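Local coordinates for protein actibind (Aspergillus niger, PDB 3D3Z) that cleaves RNA without strict base specificity, with a preference for adenylic acid, as a secreted ribonuclease of the T2 family, at residues I161-L171 against S223-P234; Q198-K206 against Y214-D222. One frame throughout, in Å; residues are numbered along the deposited sequence.

Contact 1: I161-L171 against S223-P234; sequences ITPSEDATYKL and SNCKDSGIKYPP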
loop_
_atom_site.group_PDB
_atom_site.type_symbol
_atom_site.label_atom_id
_atom_site.label_comp_id
_atom_site.label_asym_id
_atom_site.label_seq_id
_atom_site.Cartn_x
_atom_site.Cartn_y
_atom_site.Cartn_z
ATOM N N ILE A 161 -20.757 6.807 4.988
ATOM C CA ILE A 161 -19.750 7.017 6.039
ATOM C C ILE A 161 -18.784 8.139 5.574
ATOM O O ILE A 161 -17.924 7.935 4.711
ATOM C CB ILE A 161 -18.986 5.708 6.346
ATOM C CG1 ILE A 161 -19.947 4.611 6.855
ATOM C CG2 ILE A 161 -17.897 5.952 7.355
ATOM C CD1 ILE A 161 -19.442 3.217 6.711
ATOM N N THR A 162 -18.993 9.343 6.094
ATOM C CA THR A 162 -18.188 10.497 5.731
ATOM C C THR A 162 -17.611 11.156 6.992
ATOM O O THR A 162 -18.141 11.005 8.119
ATOM C CB THR A 162 -19.001 11.495 4.880
ATOM O OG1 THR A 162 -20.104 12.000 5.640
ATOM C CG2 THR A 162 -19.517 10.828 3.618
ATOM N N PRO A 163 -16.464 11.847 6.846
ATOM C CA PRO A 163 -15.923 12.456 8.044
ATOM C C PRO A 163 -16.913 13.419 8.712
ATOM O O PRO A 163 -17.643 14.129 8.030
ATOM C CB PRO A 163 -14.671 13.207 7.526
ATOM C CG PRO A 163 -14.276 12.471 6.278
ATOM C CD PRO A 163 -15.598 12.070 5.662
ATOM N N SER A 164 -16.923 13.416 10.044
ATOM C CA SER A 164 -17.890 14.210 10.846
ATOM C C SER A 164 -17.322 14.589 12.217
ATOM O O SER A 164 -16.673 13.773 12.875
ATOM C CB SER A 164 -19.207 13.423 11.027
ATOM O OG SER A 164 -20.152 14.118 11.836
ATOM N N GLU A 165 -17.589 15.820 12.648
ATOM C CA GLU A 165 -17.240 16.241 14.000
ATOM C C GLU A 165 -18.096 15.506 15.041
ATOM O O GLU A 165 -17.619 15.241 16.146
ATOM C CB GLU A 165 -17.447 17.750 14.167
ATOM C CG GLU A 165 -16.753 18.656 13.139
ATOM C CD GLU A 165 -15.222 18.608 13.197
ATOM O OE1 GLU A 165 -14.651 17.913 14.083
ATOM O OE2 GLU A 165 -14.588 19.270 12.326
ATOM N N ASP A 166 -19.318 15.122 14.676
ATOM C CA ASP A 166 -20.297 14.593 15.649
ATOM C C ASP A 166 -20.692 13.141 15.443
ATOM O O ASP A 166 -20.867 12.401 16.410
ATOM C CB ASP A 166 -21.554 15.468 15.612
ATOM C CG ASP A 166 -21.223 16.929 15.735
ATOM O OD1 ASP A 166 -20.629 17.307 16.780
ATOM O OD2 ASP A 166 -21.502 17.690 14.772
ATOM N N ALA A 167 -20.870 12.735 14.191
ATOM C CA ALA A 167 -21.255 11.359 13.895
ATOM C C ALA A 167 -20.183 10.374 14.328
ATOM O O ALA A 167 -18.992 10.709 14.387
ATOM C CB ALA A 167 -21.573 11.217 12.411
ATOM N N THR A 168 -20.617 9.188 14.722
ATOM C CA THR A 168 -19.702 8.091 14.992
ATOM C C THR A 168 -20.194 6.889 14.243
ATOM O O THR A 168 -21.332 6.860 13.770
ATOM C CB THR A 168 -19.533 7.731 16.494
ATOM O OG1 THR A 168 -20.768 7.210 17.016
ATOM C CG2 THR A 168 -19.035 8.925 17.313
ATOM N N TYR A 169 -19.338 5.891 14.122
ATOM C CA TYR A 169 -19.582 4.819 13.176
ATOM C C TYR A 169 -19.283 3.468 13.764
ATOM O O TYR A 169 -18.536 3.335 14.749
ATOM C CB TYR A 169 -18.779 5.041 11.859
ATOM C CG TYR A 169 -19.143 6.288 11.098
ATOM C CD1 TYR A 169 -20.286 6.339 10.321
ATOM C CD2 TYR A 169 -18.329 7.438 11.151
ATOM C CE1 TYR A 169 -20.626 7.485 9.639
ATOM C CE2 TYR A 169 -18.667 8.594 10.463
ATOM C CZ TYR A 169 -19.809 8.605 9.707
ATOM O OH TYR A 169 -20.156 9.726 8.995
ATOM N N LYS A 170 -19.904 2.468 13.143
ATOM C CA LYS A 170 -19.748 1.064 13.529
ATOM C C LYS A 170 -18.676 0.362 12.692
ATOM O O LYS A 170 -18.632 0.516 11.493
ATOM C CB LYS A 170 -21.108 0.325 13.431
ATOM C CG LYS A 170 -22.088 0.718 14.595
ATOM C CD LYS A 170 -23.569 0.772 14.162
ATOM C CE LYS A 170 -24.398 1.932 14.827
ATOM N NZ LYS A 170 -25.831 2.030 14.237
ATOM N N LEU A 171 -17.856 -0.453 13.329
ATOM C CA LEU A 171 -16.783 -1.137 12.639
ATOM C C LEU A 171 -17.263 -1.964 11.469
ATOM O O LEU A 171 -16.629 -1.974 10.407
ATOM C CB LEU A 171 -15.994 -2.016 13.596
ATOM C CG LEU A 171 -14.772 -2.728 13.056
ATOM C CD1 LEU A 171 -13.763 -1.747 12.350
ATOM C CD2 LEU A 171 -14.095 -3.487 14.183
ATOM N N SER A 223 -8.653 -5.839 13.114
ATOM C CA SER A 223 -8.886 -4.478 13.532
ATOM C C SER A 223 -8.488 -4.287 14.978
ATOM O O SER A 223 -8.541 -5.223 15.799
ATOM C CB SER A 223 -10.336 -4.064 13.362
ATOM O OG SER A 223 -10.486 -2.715 13.743
ATOM N N ASN A 224 -8.077 -3.071 15.286
ATOM C CA ASN A 224 -7.836 -2.704 16.661
ATOM C C ASN A 224 -8.847 -1.673 17.124
ATOM O O ASN A 224 -8.618 -0.994 18.134
ATOM C CB ASN A 224 -6.408 -2.194 16.819
ATOM C CG ASN A 224 -6.187 -0.846 16.146
ATOM O OD1 ASN A 224 -7.038 -0.344 15.434
ATOM N ND2 ASN A 224 -5.048 -0.258 16.398
ATOM N N CYS A 225 -9.935 -1.509 16.374
ATOM C CA CYS A 225 -10.974 -0.590 16.728
ATOM C C CYS A 225 -12.000 -1.282 17.631
ATOM O O CYS A 225 -12.107 -2.525 17.650
ATOM C CB CYS A 225 -11.722 -0.093 15.504
ATOM S SG CYS A 225 -10.657 0.757 14.265
ATOM N N LYS A 226 -12.737 -0.449 18.350
ATOM C CA LYS A 226 -13.943 -0.867 19.050
ATOM C C LYS A 226 -15.048 -1.076 18.031
ATOM O O LYS A 226 -15.022 -0.512 16.904
ATOM C CB LYS A 226 -14.382 0.192 20.066
ATOM C CG LYS A 226 -13.350 0.515 21.153
ATOM C CD LYS A 226 -12.964 -0.709 22.001
ATOM C CE LYS A 226 -11.833 -0.360 22.992
ATOM N NZ LYS A 226 -11.905 -1.096 24.323
ATOM N N ASP A 227 -16.049 -1.857 18.431
ATOM C CA ASP A 227 -17.089 -2.235 17.505
ATOM C C ASP A 227 -17.937 -1.059 17.130
ATOM O O ASP A 227 -18.648 -1.110 16.116
ATOM C CB ASP A 227 -17.928 -3.381 18.081
ATOM C CG ASP A 227 -17.109 -4.600 18.323
ATOM O OD1 ASP A 227 -16.389 -5.024 17.389
ATOM O OD2 ASP A 227 -17.150 -5.136 19.446
ATOM N N SER A 228 -17.869 -0.006 17.941
ATOM C CA SER A 228 -18.627 1.212 17.703
ATOM C C SER A 228 -18.032 2.462 18.387
ATOM O O SER A 228 -17.062 2.397 19.140
ATOM C CB SER A 228 -20.102 1.011 18.141
ATOM O OG SER A 228 -20.174 0.867 19.551
ATOM N N GLY A 229 -18.657 3.591 18.109
ATOM C CA GLY A 229 -18.259 4.886 18.609
ATOM C C GLY A 229 -17.115 5.467 17.788
ATOM O O GLY A 229 -16.519 6.460 18.205
ATOM N N ILE A 230 -16.820 4.854 16.623
ATOM C CA ILE A 230 -15.605 5.225 15.821
ATOM C C ILE A 230 -15.752 6.605 15.210
ATOM O O ILE A 230 -16.742 6.927 14.529
ATOM C CB ILE A 230 -15.257 4.186 14.720
ATOM C CG1 ILE A 230 -14.830 2.857 15.352
ATOM C CG2 ILE A 230 -14.077 4.677 13.828
ATOM C CD1 ILE A 230 -14.954 1.610 14.373
ATOM N N LYS A 231 -14.760 7.442 15.466
ATOM C CA LYS A 231 -14.760 8.760 14.890
ATOM C C LYS A 231 -14.045 8.742 13.540
ATOM O O LYS A 231 -13.082 8.018 13.355
ATOM C CB LYS A 231 -14.057 9.763 15.791
ATOM C CG LYS A 231 -14.570 9.754 17.218
ATOM C CD LYS A 231 -13.920 10.828 18.057
ATOM C CE LYS A 231 -12.497 10.461 18.470
ATOM N NZ LYS A 231 -11.680 11.750 18.569
ATOM N N TYR A 232 -14.564 9.544 12.625
ATOM C CA TYR A 232 -13.968 9.785 11.312
ATOM C C TYR A 232 -13.680 11.284 11.225
ATOM O O TYR A 232 -14.507 12.060 10.744
ATOM C CB TYR A 232 -14.931 9.316 10.241
ATOM C CG TYR A 232 -14.421 9.142 8.817
ATOM C CD1 TYR A 232 -13.076 9.330 8.457
ATOM C CD2 TYR A 232 -15.308 8.723 7.823
ATOM C CE1 TYR A 232 -12.663 9.127 7.133
ATOM C CE2 TYR A 232 -14.901 8.512 6.520
ATOM C CZ TYR A 232 -13.575 8.720 6.180
ATOM O OH TYR A 232 -13.207 8.519 4.861
ATOM N N PRO A 233 -12.560 11.723 11.810
ATOM C CA PRO A 233 -12.356 13.176 11.931
ATOM C C PRO A 233 -12.172 13.892 10.591
ATOM O O PRO A 233 -11.491 13.348 9.701
ATOM C CB PRO A 233 -11.125 13.292 12.832
ATOM C CG PRO A 233 -10.943 11.948 13.454
ATOM C CD PRO A 233 -11.486 10.965 12.492
ATOM N N PRO A 234 -12.843 15.055 10.411
ATOM C CA PRO A 234 -12.673 15.837 9.206
ATOM C C PRO A 234 -11.249 16.399 9.114
ATOM O O PRO A 234 -10.671 16.776 10.122
ATOM C CB PRO A 234 -13.724 16.968 9.356
ATOM C CG PRO A 234 -14.683 16.485 10.375
ATOM C CD PRO A 234 -13.836 15.686 11.320
HETATM O O HOH W 1 -15.652 8.999 3.351
HETATM O O HOH W 2 -16.834 11.255 12.835
HETATM O O HOH W 3 -21.404 4.645 16.644
#
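Tyr169 and Ile230 form a single antiparallel, hydrogen-bonded bridge between two loops, with Tyr169 N to Ile230 O at 2.8 Å and Ile230 N to Tyr169 O at 3.0 Å. Leu171 N gives a further bond to Asp227 O, and Ser164 N gives one to Tyr232 O at 2.9 Å. Tyr232 is the main side chain here. CG stands anti to the backbone N (chi1 -165°), which turns the ring toward 161-163. Pro163 sets CG over the centre of one face, 3.8 Å from the ring centroid and almost on its normal. Ile161 O meets the ring edge in plane. Ile161 CG2 sits 3.8 Å from Tyr232 CD2 and also covers the centre of one face of the Tyr169 ring. Water 1 joins Ile161 O to Tyr232 OH, whose stronger partner is Trp48. The Tyr169 hydroxyl donates to Thr162 O in the carbonyl plane, a bond that ties the end of this ring back to its own loop.

Gly229 and Ile230 both face Tyr169, which makes a G1 beta bulge; Gly229 has a positive phi, as is usual at the first position of this bulge. Within 161-171, Ser164 OG accepts from the backbone N atoms of Asp166 and Ala167, an ST turn and ST motif that shape the bend.

Leu171, the first residue of helix 171-179, points at the other loop. Its CD1 and CD2 straddle Ser223 OG, each 3.7 Å away. That hydroxyl bonds Val189 O and accepts from Cys225 N in another ST turn. Ile230 CD1 packs 3.9 Å from Leu171 CB. The neighbouring Cys225 is tied by a disulfide to Cys191 of strand 188-192. At the far end Glu165, bent at chi2 (-65°), brings its carboxylate against CG and CD of Pro234, with Glu165 OE2 3.4 Å from Pro234 CG.

Contact 2: Q198-K206 against Y214-D222; sequences QLYYYFNVK and YVASERLED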
loop_
_atom_site.group_PDB
_atom_site.type_symbol
_atom_site.label_atom_id
_atom_site.label_comp_id
_atom_site.label_asym_id
_atom_site.label_seq_id
_atom_site.Cartn_x
_atom_site.Cartn_y
_atom_site.Cartn_z
ATOM N N GLN A 198 -5.982 4.020 9.786
ATOM C CA GLN A 198 -5.187 3.180 8.872
ATOM C C GLN A 198 -6.030 2.067 8.251
ATOM O O GLN A 198 -6.966 1.549 8.904
ATOM C CB GLN A 198 -4.028 2.543 9.642
ATOM C CG GLN A 198 -2.992 3.563 10.195
ATOM C CD GLN A 198 -1.697 2.937 10.613
ATOM O OE1 GLN A 198 -1.131 2.147 9.867
ATOM N NE2 GLN A 198 -1.201 3.287 11.840
ATOM N N LEU A 199 -5.648 1.671 7.039
ATOM C CA LEU A 199 -6.261 0.565 6.288
ATOM C C LEU A 199 -5.154 -0.292 5.644
ATOM O O LEU A 199 -4.131 0.247 5.113
ATOM C CB LEU A 199 -7.237 1.088 5.237
ATOM C CG LEU A 199 -8.487 1.885 5.646
ATOM C CD1 LEU A 199 -9.229 2.401 4.429
ATOM C CD2 LEU A 199 -9.431 1.036 6.542
ATOM N N TYR A 200 -5.271 -1.623 5.790
ATOM C CA TYR A 200 -4.434 -2.589 5.024
ATOM C C TYR A 200 -5.320 -3.482 4.154
ATOM O O TYR A 200 -6.082 -4.322 4.656
ATOM C CB TYR A 200 -3.576 -3.524 5.866
ATOM C CG TYR A 200 -2.830 -3.025 7.084
ATOM C CD1 TYR A 200 -2.515 -1.665 7.299
ATOM C CD2 TYR A 200 -2.394 -3.945 8.040
ATOM C CE1 TYR A 200 -1.818 -1.270 8.427
ATOM C CE2 TYR A 200 -1.699 -3.551 9.163
ATOM C CZ TYR A 200 -1.397 -2.224 9.356
ATOM O OH TYR A 200 -0.683 -1.864 10.491
ATOM N N TYR A 201 -5.212 -3.301 2.841
ATOM C CA TYR A 201 -5.878 -4.175 1.869
ATOM C C TYR A 201 -4.921 -5.279 1.448
ATOM O O TYR A 201 -3.853 -5.001 0.903
ATOM C CB TYR A 201 -6.333 -3.366 0.668
ATOM C CG TYR A 201 -7.362 -2.282 0.884
ATOM C CD1 TYR A 201 -8.735 -2.546 0.713
ATOM C CD2 TYR A 201 -6.994 -0.970 1.157
ATOM C CE1 TYR A 201 -9.674 -1.539 0.828
ATOM C CE2 TYR A 201 -7.939 0.016 1.291
ATOM C CZ TYR A 201 -9.277 -0.285 1.164
ATOM O OH TYR A 201 -10.235 0.681 1.270
ATOM N N TYR A 202 -5.311 -6.536 1.705
ATOM C CA TYR A 202 -4.484 -7.710 1.438
ATOM C C TYR A 202 -4.776 -8.281 0.053
ATOM O O TYR A 202 -5.915 -8.211 -0.461
ATOM C CB TYR A 202 -4.693 -8.810 2.486
ATOM C CG TYR A 202 -4.227 -8.456 3.894
ATOM C CD1 TYR A 202 -3.136 -9.070 4.459
ATOM C CD2 TYR A 202 -4.914 -7.513 4.667
ATOM C CE1 TYR A 202 -2.698 -8.733 5.765
ATOM C CE2 TYR A 202 -4.493 -7.182 5.983
ATOM C CZ TYR A 202 -3.408 -7.809 6.512
ATOM O OH TYR A 202 -2.999 -7.478 7.789
ATOM N N PHE A 203 -3.713 -8.798 -0.556
ATOM C CA PHE A 203 -3.743 -9.355 -1.917
ATOM C C PHE A 203 -2.815 -10.550 -2.005
ATOM O O PHE A 203 -1.760 -10.643 -1.346
ATOM C CB PHE A 203 -3.220 -8.340 -2.938
ATOM C CG PHE A 203 -4.114 -7.195 -3.171
ATOM C CD1 PHE A 203 -5.135 -7.293 -4.089
ATOM C CD2 PHE A 203 -3.921 -6.003 -2.480
ATOM C CE1 PHE A 203 -5.936 -6.241 -4.321
ATOM C CE2 PHE A 203 -4.737 -4.959 -2.706
ATOM C CZ PHE A 203 -5.732 -5.071 -3.629
ATOM N N ASN A 204 -3.192 -11.482 -2.857
ATOM C CA ASN A 204 -2.216 -12.425 -3.370
ATOM C C ASN A 204 -1.990 -12.059 -4.852
ATOM O O ASN A 204 -2.806 -11.347 -5.460
ATOM C CB ASN A 204 -2.660 -13.881 -3.198
ATOM C CG ASN A 204 -2.895 -14.295 -1.708
ATOM O OD1 ASN A 204 -2.088 -14.045 -0.812
ATOM N ND2 ASN A 204 -3.998 -14.953 -1.486
ATOM N N VAL A 205 -0.878 -12.539 -5.396
ATOM C CA VAL A 205 -0.339 -12.104 -6.716
ATOM C C VAL A 205 -0.069 -13.302 -7.641
ATOM O O VAL A 205 0.537 -14.290 -7.253
ATOM C CB VAL A 205 0.926 -11.196 -6.562
ATOM C CG1 VAL A 205 1.467 -10.742 -7.936
ATOM C CG2 VAL A 205 0.560 -9.944 -5.719
ATOM N N LYS A 206 -0.544 -13.161 -8.877
ATOM C CA LYS A 206 -0.203 -14.054 -9.988
ATOM C C LYS A 206 0.858 -13.339 -10.817
ATOM O O LYS A 206 0.604 -12.275 -11.358
ATOM C CB LYS A 206 -1.437 -14.313 -10.835
ATOM C CG LYS A 206 -2.563 -15.036 -10.098
ATOM C CD LYS A 206 -3.901 -14.978 -10.867
ATOM C CE LYS A 206 -4.000 -16.080 -11.926
ATOM N NZ LYS A 206 -4.024 -17.486 -11.367
ATOM N N TYR A 214 -3.181 -8.693 -9.148
ATOM C CA TYR A 214 -3.359 -8.576 -7.698
ATOM C C TYR A 214 -4.784 -9.012 -7.380
ATOM O O TYR A 214 -5.765 -8.344 -7.770
ATOM C CB TYR A 214 -3.088 -7.136 -7.208
ATOM C CG TYR A 214 -1.634 -6.842 -6.981
ATOM C CD1 TYR A 214 -0.745 -6.679 -8.058
ATOM C CD2 TYR A 214 -1.139 -6.675 -5.699
ATOM C CE1 TYR A 214 0.588 -6.382 -7.841
ATOM C CE2 TYR A 214 0.206 -6.402 -5.477
ATOM C CZ TYR A 214 1.051 -6.249 -6.557
ATOM O OH TYR A 214 2.370 -5.950 -6.331
ATOM N N VAL A 215 -4.889 -10.123 -6.672
ATOM C CA VAL A 215 -6.177 -10.761 -6.350
ATOM C C VAL A 215 -6.501 -10.525 -4.875
ATOM O O VAL A 215 -5.724 -10.942 -4.001
ATOM C CB VAL A 215 -6.099 -12.278 -6.656
ATOM C CG1 VAL A 215 -7.325 -13.046 -6.148
ATOM C CG2 VAL A 215 -5.917 -12.485 -8.163
ATOM N N ALA A 216 -7.635 -9.869 -4.633
ATOM C CA ALA A 216 -8.072 -9.456 -3.290
ATOM C C ALA A 216 -8.132 -10.678 -2.419
ATOM O O ALA A 216 -8.681 -11.704 -2.830
ATOM C CB ALA A 216 -9.410 -8.717 -3.341
ATOM N N SER A 217 -7.471 -10.612 -1.261
ATOM C CA SER A 217 -7.373 -11.750 -0.354
ATOM C C SER A 217 -7.739 -11.419 1.094
ATOM O O SER A 217 -7.930 -10.266 1.481
ATOM C CB SER A 217 -5.994 -12.384 -0.406
ATOM O OG SER A 217 -4.984 -11.543 0.090
ATOM N N GLU A 218 -7.856 -12.465 1.893
ATOM C CA GLU A 218 -8.309 -12.294 3.272
ATOM C C GLU A 218 -7.266 -11.620 4.180
ATOM O O GLU A 218 -6.068 -11.969 4.183
ATOM C CB GLU A 218 -8.724 -13.653 3.870
ATOM C CG GLU A 218 -9.704 -13.500 4.998
ATOM C CD GLU A 218 -10.347 -14.808 5.369
ATOM O OE1 GLU A 218 -11.198 -15.283 4.568
ATOM O OE2 GLU A 218 -10.005 -15.342 6.460
ATOM N N ARG A 219 -7.745 -10.662 4.975
ATOM C CA ARG A 219 -6.889 -9.985 5.941
ATOM C C ARG A 219 -6.311 -10.956 6.961
ATOM O O ARG A 219 -6.998 -11.855 7.452
ATOM C CB ARG A 219 -7.641 -8.827 6.614
ATOM C CG ARG A 219 -8.768 -9.265 7.572
ATOM C CD ARG A 219 -9.648 -8.117 7.888
ATOM N NE ARG A 219 -10.738 -8.525 8.770
ATOM C CZ ARG A 219 -11.680 -7.699 9.209
ATOM N NH1 ARG A 219 -11.632 -6.411 8.889
ATOM N NH2 ARG A 219 -12.655 -8.160 10.002
ATOM N N LEU A 220 -5.031 -10.809 7.250
ATOM C CA LEU A 220 -4.351 -11.629 8.225
ATOM C C LEU A 220 -4.319 -10.921 9.623
ATOM O O LEU A 220 -3.733 -11.445 10.565
ATOM C CB LEU A 220 -2.924 -11.953 7.723
ATOM C CG LEU A 220 -2.747 -12.451 6.257
ATOM C CD1 LEU A 220 -1.270 -12.524 5.834
ATOM C CD2 LEU A 220 -3.428 -13.796 6.031
ATOM N N GLU A 221 -4.916 -9.731 9.712
ATOM C CA GLU A 221 -5.125 -8.994 10.974
ATOM C C GLU A 221 -6.469 -8.297 10.756
ATOM O O GLU A 221 -6.726 -7.835 9.649
ATOM C CB GLU A 221 -3.957 -8.016 11.207
ATOM C CG GLU A 221 -3.641 -7.751 12.674
ATOM C CD GLU A 221 -2.804 -6.473 12.965
ATOM O OE1 GLU A 221 -1.949 -6.057 12.140
ATOM O OE2 GLU A 221 -3.019 -5.887 14.061
ATOM N N ASP A 222 -7.351 -8.245 11.767
ATOM C CA ASP A 222 -8.725 -7.709 11.555
ATOM C C ASP A 222 -8.896 -6.208 11.863
ATOM O O ASP A 222 -9.291 -5.398 10.990
ATOM C CB ASP A 222 -9.767 -8.487 12.387
ATOM C CG ASP A 222 -9.888 -9.958 11.987
ATOM O OD1 ASP A 222 -9.488 -10.338 10.853
ATOM O OD2 ASP A 222 -10.419 -10.724 12.829
HETATM O O HOH W 4 -8.113 -7.706 2.918
#
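The Tyr202 ring carries the backbone of 219-220 on one face: Arg219 CA lies 3.7 Å from its centroid, Leu220 N lies over the same face, and both are offset toward the rim. Tyr214 has Val205 CG2 over one face, 3.7 Å from the centroid, and Phe203 CG at its edge in plane. The Tyr214 edge in turn points at the face of Phe203, a T-shaped pair with planes at 78°. These rings belong to the beta hairpin of strands 195-206 and 213-216, part of the antiparallel sheet of the T2 ribonuclease fold.

Asn204 and Val215 are the hydrogen-bonded pair, with Asn204 N to Val215 O at 2.8 Å and Val215 N to Asn204 O at 2.7 Å. Val205 and Tyr214 are a non-hydrogen-bonded pair, with both side chains on one face of the sheet. Val205 CG2 is anti to the carbonyl carbon, and this sets the methyl over the ring. Tyr214 and Phe203 both reach Leu146 of helix 134-147.

After Ala216 the segment continues alongside Tyr202. Leu220 CG packs on Tyr202 CE1 at 3.8 Å. Of the Arg219 side chain, CB alone reaches this ring. Its extended chain leads on to a salt bridge with Glu175, and its NE forms a salt bridge with Asp222 OD1, in which the hydrogen bond is weak. Tyr200, near the predicted active-site residue His51, is touched by the Glu221 carboxylate, with the two planes 63° apart. Water 4 bridges the backbone, accepting from Tyr202 N and donating to Ser217 O at 2.9 Å.

How the contacts relate
From the N terminus, the chain first reaches 161-171, the loop between helices 152-158 and 171-179. It then runs through helix 171-179 and strand 188-192 into 198-206. A short turn leads to 214-222, where contact 2 closes a small loop of seven residues. Segment 223-234 follows directly and returns to 161-171, so contact 1 closes a larger loop of 51 residues that contains contact 2 whole. The two do not cross. Their centres are 22 Å apart, and they touch only where 222 joins 223. Contact 2 pairs two strands of the sheet and lays the following residues along the longer one, whereas contact 1 holds the C-terminal tail against the loop before helix 171-179 at the surface.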